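Local coordinates for protein endoglucanase FnCel5A (PDB 3NCO) that probably hydrolyses internal beta-1,4-glucosidic bonds of cellulose, as a family 5 glycoside hydrolase built on a TIM barrel, at residues 131-145 and 168-182. Numbering follows the deposited sequence.
Sequences KDYPDKLFFEIFNEP and TNPSRIVIIDVPNWS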
loop_
_atom_site.group_PDB
_atom_site.type_symbol
_atom_site.label_atom_id
_atom_site.label_comp_id
_atom_site.label_asym_id
_atom_site.label_seq_id
_atom_site.Cartn_x
_atom_site.Cartn_y
_atom_site.Cartn_z
ATOM N N LYS A 131 5.986 -8.529 -17.492
ATOM C CA LYS A 131 7.252 -9.246 -17.258
ATOM C C LYS A 131 8.511 -8.486 -17.688
ATOM O O LYS A 131 9.571 -8.611 -17.051
ATOM C CB LYS A 131 7.205 -10.655 -17.884
ATOM C CG LYS A 131 7.211 -10.693 -19.397
ATOM C CD LYS A 131 7.015 -12.133 -19.859
ATOM C CE LYS A 131 6.934 -12.245 -21.387
ATOM N NZ LYS A 131 8.149 -11.765 -22.104
ATOM N N ASP A 132 8.382 -7.687 -18.749
ATOM C CA ASP A 132 9.540 -7.039 -19.354
ATOM C C ASP A 132 9.667 -5.584 -18.870
ATOM O O ASP A 132 10.517 -4.851 -19.373
ATOM C CB ASP A 132 9.465 -7.115 -20.890
ATOM C CG ASP A 132 9.589 -8.568 -21.408
ATOM O OD1 ASP A 132 10.486 -9.278 -20.919
ATOM O OD2 ASP A 132 8.796 -8.997 -22.289
ATOM N N TYR A 133 8.810 -5.165 -17.943
ATOM C CA TYR A 133 8.878 -3.800 -17.423
ATOM C C TYR A 133 10.136 -3.601 -16.590
ATOM O O TYR A 133 10.619 -4.556 -15.977
ATOM C CB TYR A 133 7.610 -3.490 -16.590
ATOM C CG TYR A 133 6.497 -2.898 -17.421
ATOM C CD1 TYR A 133 5.875 -3.649 -18.415
ATOM C CD2 TYR A 133 6.059 -1.609 -17.191
ATOM C CE1 TYR A 133 4.841 -3.124 -19.199
ATOM C CE2 TYR A 133 5.033 -1.060 -17.948
ATOM C CZ TYR A 133 4.422 -1.821 -18.967
ATOM O OH TYR A 133 3.385 -1.325 -19.753
ATOM N N PRO A 134 10.665 -2.356 -16.540
ATOM C CA PRO A 134 11.856 -2.065 -15.726
ATOM C C PRO A 134 11.686 -2.486 -14.262
ATOM O O PRO A 134 10.545 -2.591 -13.757
ATOM C CB PRO A 134 11.944 -0.542 -15.732
ATOM C CG PRO A 134 10.984 -0.028 -16.667
ATOM C CD PRO A 134 10.189 -1.166 -17.283
ATOM N N ASP A 135 12.813 -2.655 -13.568
ATOM C CA ASP A 135 12.766 -3.163 -12.194
ATOM C C ASP A 135 12.235 -2.147 -11.155
ATOM O O ASP A 135 12.090 -2.503 -9.985
ATOM C CB ASP A 135 14.135 -3.714 -11.782
ATOM C CG ASP A 135 15.224 -2.644 -11.734
ATOM O OD1 ASP A 135 15.001 -1.421 -11.961
ATOM O OD2 ASP A 135 16.362 -3.059 -11.432
ATOM N N LYS A 136 11.899 -0.936 -11.616
ATOM C CA LYS A 136 11.326 0.138 -10.793
ATOM C C LYS A 136 9.805 -0.047 -10.667
ATOM O O LYS A 136 9.167 0.732 -10.003
ATOM C CB LYS A 136 11.631 1.511 -11.401
ATOM C CG LYS A 136 13.091 1.903 -11.169
ATOM C CD LYS A 136 13.522 2.927 -12.200
ATOM C CE LYS A 136 15.046 3.183 -12.037
ATOM N NZ LYS A 136 15.547 4.008 -13.157
ATOM N N LEU A 137 9.264 -1.053 -11.359
ATOM C CA LEU A 137 7.898 -1.557 -11.085
ATOM C C LEU A 137 7.982 -2.755 -10.123
ATOM O O LEU A 137 8.599 -3.777 -10.469
ATOM C CB LEU A 137 7.207 -2.038 -12.362
ATOM C CG LEU A 137 5.818 -2.673 -12.178
ATOM C CD1 LEU A 137 4.760 -1.636 -11.681
ATOM C CD2 LEU A 137 5.382 -3.341 -13.492
ATOM N N PHE A 138 7.271 -2.629 -8.999
ATOM C CA PHE A 138 7.163 -3.698 -7.973
ATOM C C PHE A 138 5.751 -4.282 -7.955
ATOM O O PHE A 138 4.787 -3.533 -8.216
ATOM C CB PHE A 138 7.400 -3.114 -6.560
ATOM C CG PHE A 138 8.778 -2.550 -6.336
ATOM C CD1 PHE A 138 9.769 -2.636 -7.276
ATOM C CD2 PHE A 138 9.085 -1.991 -5.098
ATOM C CE1 PHE A 138 11.039 -2.031 -7.048
ATOM C CE2 PHE A 138 10.341 -1.433 -4.840
ATOM C CZ PHE A 138 11.321 -1.431 -5.829
ATOM N N PHE A 139 5.615 -5.586 -7.644
ATOM C CA PHE A 139 4.281 -6.172 -7.490
ATOM C C PHE A 139 3.927 -6.279 -6.011
ATOM O O PHE A 139 4.835 -6.342 -5.171
ATOM C CB PHE A 139 4.257 -7.599 -8.034
ATOM C CG PHE A 139 4.469 -7.680 -9.522
ATOM C CD1 PHE A 139 4.289 -6.527 -10.293
ATOM C CD2 PHE A 139 4.781 -8.915 -10.163
ATOM C CE1 PHE A 139 4.468 -6.536 -11.651
ATOM C CE2 PHE A 139 4.942 -8.971 -11.560
ATOM C CZ PHE A 139 4.765 -7.782 -12.324
ATOM N N GLU A 140 2.633 -6.316 -5.677
ATOM C CA GLU A 140 2.202 -6.457 -4.296
ATOM C C GLU A 140 0.990 -7.386 -4.269
ATOM O O GLU A 140 -0.079 -6.961 -4.681
ATOM C CB GLU A 140 1.831 -5.085 -3.741
ATOM C CG GLU A 140 1.325 -5.217 -2.280
ATOM C CD GLU A 140 0.917 -3.913 -1.615
ATOM O OE1 GLU A 140 0.935 -2.874 -2.307
ATOM O OE2 GLU A 140 0.565 -3.932 -0.436
ATOM N N ILE A 141 1.184 -8.643 -3.856
ATOM C CA ILE A 141 0.190 -9.698 -4.076
ATOM C C ILE A 141 -1.235 -9.352 -3.659
ATOM O O ILE A 141 -2.176 -9.493 -4.455
ATOM C CB ILE A 141 0.607 -10.988 -3.370
ATOM C CG1 ILE A 141 1.832 -11.506 -4.127
ATOM C CG2 ILE A 141 -0.498 -12.081 -3.515
ATOM C CD1 ILE A 141 2.564 -12.651 -3.375
ATOM N N PHE A 142 -1.391 -8.860 -2.421
ATOM C CA PHE A 142 -2.730 -8.522 -1.932
ATOM C C PHE A 142 -2.691 -7.497 -0.812
ATOM O O PHE A 142 -1.847 -7.570 0.082
ATOM C CB PHE A 142 -3.527 -9.768 -1.521
ATOM C CG PHE A 142 -4.987 -9.512 -1.340
ATOM C CD1 PHE A 142 -5.797 -9.063 -2.409
ATOM C CD2 PHE A 142 -5.549 -9.658 -0.076
ATOM C CE1 PHE A 142 -7.158 -8.774 -2.196
ATOM C CE2 PHE A 142 -6.908 -9.420 0.138
ATOM C CZ PHE A 142 -7.709 -8.978 -0.905
ATOM N N ASN A 143 -3.651 -6.582 -0.844
ATOM C CA ASN A 143 -3.785 -5.561 0.191
ATOM C C ASN A 143 -4.543 -6.097 1.395
ATOM O O ASN A 143 -5.659 -6.579 1.288
ATOM C CB ASN A 143 -4.605 -4.424 -0.420
ATOM C CG ASN A 143 -4.870 -3.309 0.551
ATOM O OD1 ASN A 143 -6.031 -3.072 0.958
ATOM N ND2 ASN A 143 -3.856 -2.687 0.956
ATOM N N GLU A 144 -3.910 -5.970 2.571
ATOM C CA GLU A 144 -4.652 -6.260 3.829
ATOM C C GLU A 144 -5.424 -7.591 3.833
ATOM O O GLU A 144 -6.643 -7.606 3.816
ATOM C CB GLU A 144 -5.601 -5.099 4.142
ATOM C CG GLU A 144 -4.825 -3.864 4.507
ATOM C CD GLU A 144 -5.689 -2.713 4.905
ATOM O OE1 GLU A 144 -6.929 -2.826 4.850
ATOM O OE2 GLU A 144 -5.169 -1.645 5.229
ATOM N N PRO A 145 -4.707 -8.716 3.867
ATOM C CA PRO A 145 -5.403 -9.938 4.106
ATOM C C PRO A 145 -6.162 -9.774 5.396
ATOM O O PRO A 145 -5.679 -9.041 6.288
ATOM C CB PRO A 145 -4.261 -10.931 4.365
ATOM C CG PRO A 145 -3.186 -10.444 3.475
ATOM C CD PRO A 145 -3.241 -8.937 3.795
ATOM N N THR A 168 7.600 -15.906 -14.663
ATOM C CA THR A 168 7.861 -14.898 -15.681
ATOM C C THR A 168 8.699 -13.700 -15.167
ATOM O O THR A 168 9.287 -12.973 -15.959
ATOM C CB THR A 168 6.534 -14.331 -16.245
ATOM O OG1 THR A 168 5.683 -13.921 -15.172
ATOM C CG2 THR A 168 5.811 -15.372 -17.120
ATOM N N ASN A 169 8.741 -13.517 -13.844
ATOM C CA ASN A 169 9.440 -12.392 -13.196
ATOM C C ASN A 169 10.325 -12.962 -12.071
ATOM O O ASN A 169 9.951 -12.940 -10.876
ATOM C CB ASN A 169 8.429 -11.404 -12.583
ATOM C CG ASN A 169 7.599 -10.680 -13.623
ATOM O OD1 ASN A 169 7.858 -9.527 -13.936
ATOM N ND2 ASN A 169 6.603 -11.366 -14.175
ATOM N N PRO A 170 11.468 -13.552 -12.445
ATOM C CA PRO A 170 12.265 -14.264 -11.441
ATOM C C PRO A 170 12.831 -13.403 -10.309
ATOM O O PRO A 170 13.067 -13.933 -9.215
ATOM C CB PRO A 170 13.412 -14.895 -12.241
ATOM C CG PRO A 170 13.326 -14.372 -13.574
ATOM C CD PRO A 170 12.038 -13.644 -13.800
ATOM N N SER A 171 13.041 -12.104 -10.551
ATOM C CA SER A 171 13.714 -11.271 -9.529
ATOM C C SER A 171 12.947 -10.014 -9.092
ATOM O O SER A 171 13.401 -9.284 -8.192
ATOM C CB SER A 171 15.122 -10.873 -10.021
ATOM O OG SER A 171 15.020 -10.083 -11.214
ATOM N N ARG A 172 11.821 -9.722 -9.754
ATOM C CA ARG A 172 11.062 -8.510 -9.446
ATOM C C ARG A 172 10.673 -8.491 -7.987
ATOM O O ARG A 172 10.280 -9.523 -7.410
ATOM C CB ARG A 172 9.790 -8.394 -10.286
ATOM C CG ARG A 172 9.180 -6.959 -10.219
ATOM C CD ARG A 172 7.942 -6.857 -11.116
ATOM N NE ARG A 172 8.302 -7.143 -12.530
ATOM C CZ ARG A 172 8.958 -6.302 -13.347
ATOM N NH1 ARG A 172 9.296 -5.070 -12.931
ATOM N NH2 ARG A 172 9.254 -6.704 -14.573
ATOM N N ILE A 173 10.775 -7.314 -7.400
ATOM C CA ILE A 173 10.331 -7.172 -6.019
ATOM C C ILE A 173 8.833 -7.524 -5.872
ATOM O O ILE A 173 7.992 -7.004 -6.613
ATOM C CB ILE A 173 10.592 -5.779 -5.510
ATOM C CG1 ILE A 173 12.104 -5.542 -5.367
ATOM C CG2 ILE A 173 9.849 -5.573 -4.164
ATOM C CD1 ILE A 173 12.767 -6.301 -4.244
ATOM N N VAL A 174 8.497 -8.381 -4.903
ATOM C CA VAL A 174 7.104 -8.652 -4.599
ATOM C C VAL A 174 6.892 -8.297 -3.128
ATOM O O VAL A 174 7.659 -8.760 -2.245
ATOM C CB VAL A 174 6.768 -10.147 -4.847
ATOM C CG1 VAL A 174 5.326 -10.546 -4.287
ATOM C CG2 VAL A 174 6.951 -10.435 -6.344
ATOM N N ILE A 175 5.863 -7.488 -2.859
ATOM C CA ILE A 175 5.589 -7.007 -1.497
ATOM C C ILE A 175 4.513 -7.894 -0.892
ATOM O O ILE A 175 3.464 -8.103 -1.507
ATOM C CB ILE A 175 5.100 -5.544 -1.529
ATOM C CG1 ILE A 175 6.287 -4.646 -1.893
ATOM C CG2 ILE A 175 4.514 -5.070 -0.170
ATOM C CD1 ILE A 175 5.856 -3.369 -2.538
ATOM N N ILE A 176 4.818 -8.389 0.307
ATOM C CA ILE A 176 3.933 -9.270 1.074
ATOM C C ILE A 176 3.315 -8.532 2.269
ATOM O O ILE A 176 4.037 -8.061 3.163
ATOM C CB ILE A 176 4.743 -10.509 1.636
ATOM C CG1 ILE A 176 5.548 -11.157 0.526
ATOM C CG2 ILE A 176 3.841 -11.494 2.352
ATOM C CD1 ILE A 176 4.751 -11.526 -0.730
ATOM N N ASP A 177 1.992 -8.404 2.274
ATOM C CA ASP A 177 1.290 -7.728 3.378
ATOM C C ASP A 177 1.165 -8.588 4.613
ATOM O O ASP A 177 0.927 -9.759 4.549
ATOM C CB ASP A 177 -0.140 -7.331 2.957
ATOM C CG ASP A 177 -0.136 -6.071 1.985
ATOM O OD1 ASP A 177 0.724 -6.039 1.060
ATOM O OD2 ASP A 177 -1.026 -5.184 2.107
ATOM N N VAL A 178 1.313 -7.925 5.726
ATOM C CA VAL A 178 0.966 -8.471 7.052
ATOM C C VAL A 178 -0.546 -8.754 7.057
ATOM O O VAL A 178 -1.323 -7.957 6.479
ATOM C CB VAL A 178 1.382 -7.402 8.080
ATOM C CG1 VAL A 178 0.849 -7.818 9.436
ATOM C CG2 VAL A 178 2.911 -7.368 8.080
ATOM N N PRO A 179 -0.966 -9.877 7.678
ATOM C CA PRO A 179 -2.400 -10.260 7.670
ATOM C C PRO A 179 -3.181 -9.446 8.716
ATOM O O PRO A 179 -2.647 -8.460 9.260
ATOM C CB PRO A 179 -2.387 -11.763 7.952
ATOM C CG PRO A 179 -1.121 -11.951 8.798
ATOM C CD PRO A 179 -0.127 -10.854 8.425
ATOM N N ASN A 180 -4.465 -9.807 8.933
ATOM C CA ASN A 180 -5.350 -9.068 9.854
ATOM C C ASN A 180 -5.313 -7.558 9.603
ATOM O O ASN A 180 -5.008 -6.738 10.484
ATOM C CB ASN A 180 -5.047 -9.401 11.313
ATOM C CG ASN A 180 -6.301 -9.426 12.163
ATOM O OD1 ASN A 180 -6.848 -10.494 12.457
ATOM N ND2 ASN A 180 -6.761 -8.245 12.572
ATOM N N TRP A 181 -5.657 -7.211 8.370
ATOM C CA TRP A 181 -5.682 -5.796 7.931
ATOM C C TRP A 181 -4.305 -5.138 7.914
ATOM O O TRP A 181 -4.232 -3.885 7.878
ATOM C CB TRP A 181 -6.602 -4.952 8.828
ATOM C CG TRP A 181 -7.918 -5.510 8.949
ATOM C CD1 TRP A 181 -8.490 -6.099 10.072
ATOM C CD2 TRP A 181 -8.894 -5.549 7.937
ATOM N NE1 TRP A 181 -9.760 -6.488 9.791
ATOM C CE2 TRP A 181 -10.046 -6.162 8.492
ATOM C CE3 TRP A 181 -8.933 -5.107 6.627
ATOM C CZ2 TRP A 181 -11.204 -6.362 7.763
ATOM C CZ3 TRP A 181 -10.095 -5.313 5.886
ATOM C CH2 TRP A 181 -11.217 -5.917 6.464
ATOM N N SER A 182 -3.233 -5.940 8.001
ATOM C CA SER A 182 -1.872 -5.384 7.972
ATOM C C SER A 182 -1.567 -4.504 9.220
ATOM O O SER A 182 -0.665 -3.656 9.219
ATOM C CB SER A 182 -1.607 -4.757 6.567
ATOM O OG SER A 182 -1.951 -5.767 5.578
HETATM O O HOH W 1 11.051 -10.307 -15.503
HETATM O O HOH W 2 12.143 -5.214 -8.984
HETATM O O HOH W 3 0.850 -8.576 -0.442
#
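Strands 137-140 and 174-177 are parallel neighbours in the TIM barrel of this family 5 glycoside hydrolase, the two ends of a beta-alpha-beta crossover through helix 151-168. Phe139 N donates to Ile173 O (3.0 Å), and Phe139 O accepts from Ile175 N (2.8 Å). Before the strands, Arg172 spreads its guanidinium group among backbone carbonyls, all at its edge: NH1 donates to Pro134 O and, almost straight (165°), to Leu137 O, while NH2 reaches Tyr133 O at 2.9 Å. NE and NH2 also close side-on upon Asn169 OD1, which, with the in-plane carbonyl bonds, holds the group against rotation. The chain runs extended through CG, anti to the backbone N (chi1 -166°), laying CD over the Phe139 ring in a CH-pi contact, 3.4 Å from CD to the centroid; a bend at chi3 (-60°) then turns the guanidinium toward the carbonyls. A methionine in place of Arg172 would probably leave the carbonyls of Tyr133, Pro134 and Leu137 without their donors and the 134-137 turn less firmly tied to the segment entering strand 174-177. Ile173 CB lies over one face of the Phe138 ring. Toward the C-terminal side of the strands, where TIM-barrel enzymes carry their active site, Glu140 OE2 lies 2.6 Å from Asp177 OD1, with Glu140 OE1 salt-bridged to Arg59. Asp177 OD2 accepts Glu144 N from above the carboxylate plane (3.0 Å); Glu144 belongs to an Asn-Glu-Pro sequence that holds the general acid in family 5 relatives. Phe130 of helix 112-130 packs on Leu137 and Phe139, and strands 97-101 and 198-204 continue the sheet on either side.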